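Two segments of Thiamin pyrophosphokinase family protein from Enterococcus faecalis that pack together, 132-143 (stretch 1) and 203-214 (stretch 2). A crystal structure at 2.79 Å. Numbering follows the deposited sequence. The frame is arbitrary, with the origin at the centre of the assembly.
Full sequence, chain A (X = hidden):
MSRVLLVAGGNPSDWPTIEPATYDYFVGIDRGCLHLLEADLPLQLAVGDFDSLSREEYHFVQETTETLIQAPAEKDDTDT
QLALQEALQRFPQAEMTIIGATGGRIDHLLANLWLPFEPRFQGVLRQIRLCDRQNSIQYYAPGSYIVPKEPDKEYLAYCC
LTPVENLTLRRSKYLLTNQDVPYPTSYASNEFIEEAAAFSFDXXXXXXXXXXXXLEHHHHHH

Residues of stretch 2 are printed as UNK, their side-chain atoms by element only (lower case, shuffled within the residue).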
# COMPACT_ATOMS: atom_id res chain seq x y z
N ASP A 132 1.69 -10.06 6.41
CA ASP A 132 1.94 -9.14 7.51
C ASP A 132 1.33 -9.78 8.72
O ASP A 132 0.49 -10.68 8.61
CB ASP A 132 1.14 -7.84 7.29
CG ASP A 132 1.99 -6.70 6.75
OD1 ASP A 132 2.42 -6.75 5.58
OD2 ASP A 132 2.21 -5.74 7.50
N ARG A 133 1.72 -9.27 9.88
CA ARG A 133 0.95 -9.52 11.10
C ARG A 133 -0.54 -9.33 10.82
O ARG A 133 -1.36 -10.12 11.30
CB ARG A 133 1.41 -8.59 12.23
CG ARG A 133 0.86 -8.98 13.61
CD ARG A 133 1.45 -8.12 14.74
NE ARG A 133 1.45 -8.82 16.03
CZ ARG A 133 2.02 -10.02 16.25
NH1 ARG A 133 2.63 -10.69 15.27
NH2 ARG A 133 1.98 -10.56 17.47
N GLN A 134 -0.89 -8.31 10.02
CA GLN A 134 -2.29 -7.92 9.78
C GLN A 134 -2.83 -8.28 8.41
O GLN A 134 -4.03 -8.11 8.18
CB GLN A 134 -2.47 -6.40 9.88
CG GLN A 134 -2.12 -5.76 11.18
CD GLN A 134 -2.75 -4.39 11.29
OE1 GLN A 134 -2.12 -3.41 11.70
NE2 GLN A 134 -4.01 -4.30 10.89
N ASN A 135 -1.97 -8.69 7.49
CA ASN A 135 -2.39 -8.79 6.09
C ASN A 135 -1.89 -10.03 5.42
O ASN A 135 -0.81 -10.53 5.73
CB ASN A 135 -1.93 -7.56 5.31
CG ASN A 135 -2.70 -6.33 5.68
OD1 ASN A 135 -3.83 -6.14 5.25
ND2 ASN A 135 -2.09 -5.48 6.50
N SER A 136 -2.69 -10.52 4.48
CA SER A 136 -2.28 -11.66 3.70
C SER A 136 -2.81 -11.53 2.29
O SER A 136 -4.03 -11.48 2.09
CB SER A 136 -2.78 -12.96 4.32
OG SER A 136 -2.55 -14.04 3.43
N ILE A 137 -1.90 -11.50 1.32
CA ILE A 137 -2.22 -11.12 -0.05
C ILE A 137 -1.99 -12.24 -1.06
O ILE A 137 -0.93 -12.84 -1.10
CB ILE A 137 -1.42 -9.87 -0.45
CG1 ILE A 137 -1.66 -8.74 0.56
CG2 ILE A 137 -1.80 -9.39 -1.85
CD1 ILE A 137 -0.75 -7.55 0.42
N GLN A 138 -3.00 -12.50 -1.89
CA GLN A 138 -2.91 -13.52 -2.94
C GLN A 138 -3.28 -12.89 -4.27
O GLN A 138 -4.11 -11.99 -4.31
CB GLN A 138 -3.88 -14.66 -2.65
CG GLN A 138 -3.26 -15.86 -1.96
CD GLN A 138 -4.09 -17.12 -2.12
OE1 GLN A 138 -5.16 -17.26 -1.52
NE2 GLN A 138 -3.62 -18.04 -2.94
N TYR A 139 -2.69 -13.37 -5.36
CA TYR A 139 -2.98 -12.78 -6.68
C TYR A 139 -3.77 -13.71 -7.58
O TYR A 139 -3.59 -14.92 -7.56
CB TYR A 139 -1.71 -12.31 -7.39
CG TYR A 139 -0.99 -11.23 -6.63
CD1 TYR A 139 -1.36 -9.90 -6.75
CD2 TYR A 139 0.04 -11.54 -5.77
CE1 TYR A 139 -0.70 -8.91 -6.05
CE2 TYR A 139 0.70 -10.57 -5.07
CZ TYR A 139 0.32 -9.26 -5.20
OH TYR A 139 0.99 -8.33 -4.48
N TYR A 140 -4.66 -13.12 -8.38
CA TYR A 140 -5.48 -13.88 -9.30
C TYR A 140 -5.57 -13.26 -10.69
O TYR A 140 -5.79 -12.06 -10.82
CB TYR A 140 -6.89 -14.05 -8.75
CG TYR A 140 -6.96 -14.95 -7.54
CD1 TYR A 140 -7.09 -16.32 -7.69
CD2 TYR A 140 -6.90 -14.43 -6.26
CE1 TYR A 140 -7.15 -17.14 -6.60
CE2 TYR A 140 -6.96 -15.25 -5.16
CZ TYR A 140 -7.09 -16.60 -5.33
OH TYR A 140 -7.17 -17.42 -4.22
N ALA A 141 -5.40 -14.09 -11.72
CA ALA A 141 -5.76 -13.70 -13.06
C ALA A 141 -7.18 -14.18 -13.30
O ALA A 141 -7.71 -14.93 -12.50
CB ALA A 141 -4.82 -14.32 -14.05
N PRO A 142 -7.81 -13.75 -14.41
CA PRO A 142 -9.21 -14.10 -14.69
C PRO A 142 -9.51 -15.60 -14.58
O PRO A 142 -8.88 -16.42 -15.25
CB PRO A 142 -9.39 -13.67 -16.15
CG PRO A 142 -8.45 -12.55 -16.30
CD PRO A 142 -7.24 -12.92 -15.49
N GLY A 143 -10.49 -15.93 -13.76
CA GLY A 143 -10.93 -17.30 -13.65
C GLY A 143 -12.10 -17.38 -12.69
O GLY A 143 -12.80 -16.39 -12.49
N UNK A 203 -11.35 -10.46 -16.99
CA UNK A 203 -10.22 -9.64 -17.42
C UNK A 203 -9.66 -8.79 -16.30
O UNK A 203 -10.42 -8.26 -15.46
c UNK A 203 -10.62 -8.76 -18.59
N UNK A 204 -8.33 -8.65 -16.28
CA UNK A 204 -7.66 -7.82 -15.29
C UNK A 204 -6.93 -8.63 -14.25
O UNK A 204 -6.72 -9.83 -14.41
N UNK A 205 -6.53 -7.98 -13.17
CA UNK A 205 -5.89 -8.72 -12.11
C UNK A 205 -6.32 -8.24 -10.75
O UNK A 205 -6.39 -7.05 -10.50
c UNK A 205 -1.96 -8.79 -10.14
c UNK A 205 -3.77 -10.05 -12.12
se UNK A 205 -1.89 -9.98 -11.68
c UNK A 205 -4.39 -8.67 -12.22
N UNK A 206 -6.62 -9.19 -9.88
CA UNK A 206 -7.09 -8.88 -8.54
C UNK A 206 -6.15 -9.42 -7.49
O UNK A 206 -5.50 -10.46 -7.66
c UNK A 206 -10.78 -9.69 -9.40
c UNK A 206 -8.52 -9.41 -8.29
c UNK A 206 -9.05 -8.88 -6.97
c UNK A 206 -9.44 -9.02 -9.44
N UNK A 207 -6.07 -8.66 -6.41
CA UNK A 207 -5.30 -9.06 -5.27
C UNK A 207 -6.31 -9.36 -4.19
O UNK A 207 -6.92 -8.44 -3.64
c UNK A 207 -4.36 -7.93 -4.83
N UNK A 208 -6.51 -10.63 -3.89
CA UNK A 208 -7.40 -10.94 -2.80
C UNK A 208 -6.63 -10.67 -1.52
O UNK A 208 -5.50 -11.15 -1.36
c UNK A 208 -7.88 -12.39 -2.88
c UNK A 208 -8.60 -12.79 -1.61
c UNK A 208 -8.77 -12.56 -4.10
N UNK A 209 -7.21 -9.89 -0.61
CA UNK A 209 -6.54 -9.57 0.65
C UNK A 209 -7.38 -9.92 1.87
O UNK A 209 -8.53 -9.53 1.96
c UNK A 209 -6.15 -8.06 0.74
c UNK A 209 -5.09 -7.71 -0.30
c UNK A 209 -4.71 -6.25 -0.29
c UNK A 209 -5.66 -7.72 2.13
N UNK A 210 -6.79 -10.67 2.80
CA UNK A 210 -7.44 -10.97 4.07
C UNK A 210 -6.68 -10.29 5.20
O UNK A 210 -5.47 -10.36 5.26
c UNK A 210 -7.50 -12.47 4.32
o UNK A 210 -8.41 -15.60 2.89
n UNK A 210 -8.95 -14.92 4.97
c UNK A 210 -8.58 -14.69 3.71
c UNK A 210 -8.36 -13.24 3.31
N UNK A 211 -7.41 -9.65 6.11
CA UNK A 211 -6.79 -8.74 7.07
C UNK A 211 -7.51 -8.81 8.40
O UNK A 211 -8.54 -9.47 8.51
o UNK A 211 -8.11 -6.96 5.99
c UNK A 211 -6.83 -7.31 6.52
N UNK A 212 -6.97 -8.13 9.41
CA UNK A 212 -7.62 -8.04 10.73
C UNK A 212 -7.13 -6.80 11.49
O UNK A 212 -6.15 -6.19 11.09
c UNK A 212 -4.18 -10.84 13.19
c UNK A 212 -7.33 -9.27 11.58
c UNK A 212 -5.66 -10.63 12.88
c UNK A 212 -5.91 -9.33 12.13
n UNK A 212 -3.92 -12.18 13.80
N UNK A 213 -7.79 -6.46 12.59
CA UNK A 213 -7.43 -5.23 13.29
C UNK A 213 -6.25 -5.35 14.27
O UNK A 213 -5.76 -6.44 14.55
o UNK A 213 -10.73 -3.78 13.07
c UNK A 213 -8.65 -4.56 13.94
o UNK A 213 -8.90 -3.13 12.01
c UNK A 213 -9.48 -3.77 12.93
N UNK A 214 -5.77 -4.19 14.74
CA UNK A 214 -4.59 -4.11 15.59
C UNK A 214 -5.00 -4.26 17.06
O UNK A 214 -4.87 -5.33 17.65
c UNK A 214 -3.87 -2.76 15.38
n UNK A 214 -3.59 1.67 12.69
c UNK A 214 -4.26 -2.00 14.08
c UNK A 214 -4.10 0.24 12.77
c UNK A 214 -3.58 -0.61 13.97

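Position 203 has a single side-chain carbon, whose bond from CA points away from stretch 1. Its CA lies 3.6 Å from CG of Pro 142. One carbon makes it Ala 203.

Position 204 has no side-chain atoms, so it is Gly 204. Its phi/psi of 107/-167 would jam a CB against the carbonyl O of Ala 203.

Position 205 has an unbranched chain of two carbons, selenium and one carbon. The terminal carbon packs against the Tyr 139 ring. This is selenomethionine, Met 205, with CE 3.6 Å from CD1 of Tyr 139.

Position 206 has four carbons, forked at the first, with one arm two carbons long. That is Ile 206. Its backbone pairs with Tyr 140: N of Tyr 140 donates to O of Ile 206 (2.9 Å), and N of Ile 206 to O of Tyr 140 (3.1 Å).

Position 207 has one carbon, its CB, 4.0 Å from CE1 of Tyr 139 and 4.2 Å from CG2 of Ile 137. It is Ala 207.

Position 208 has one carbon carrying two more. One of these packs against the Tyr 140 ring. This is Val 208, with CG2 3.4 Å from CE2 of Tyr 140. N of Gln 138 bonds to O of Val 208 (2.9 Å); the return bond, from N of Val 208 to O of Gln 138 (2.8 Å), is weak, with an angle of 129°.

Position 209 again has four carbons forked at the first, with one two-carbon arm. That arm meets Ile 137. It is Ile 209, with CG1 3.7 Å from CG1 of Ile 137.

Position 210 has three carbons, the third carrying O and N. An amide on a chain of this length is Gln 210. Its backbone N donates to O of Ser 136 (3.0 Å), and its O accepts from N of Ser 136 (2.9 Å).

Position 211 has one carbon, then oxygen. The carbon, CB, is 3.5 Å from OD1 of Asn 135. It is Ser 211.

Position 212 has four carbons in a row ending in nitrogen. The chain passes O of Arg 133. It is Lys 212, with CE 3.5 Å from that O of Arg 133.

Position 213 has two carbons, the second carrying two oxygens. This carboxylate is Asp 213; its CA-to-CB bond points away from stretch 1.

Position 214 repeats the four carbons and nitrogen. A chain carbon nears Gln 134. It is Lys 214, with CG 3.5 Å from OE1 of Gln 134.

The contact is an antiparallel strand pair. Paired backbone bonds fix the register. Ile 137 and Tyr 139 pack on one face with Ala 207 and Ile 209; Tyr 140 and Val 208 meet on the other. Beyond the strands, NE2 of Gln 134 donates to O of Lys 212 (2.9 Å), extending the pairing.

Stretch 2 203-214: AGMIAVIQSKDK
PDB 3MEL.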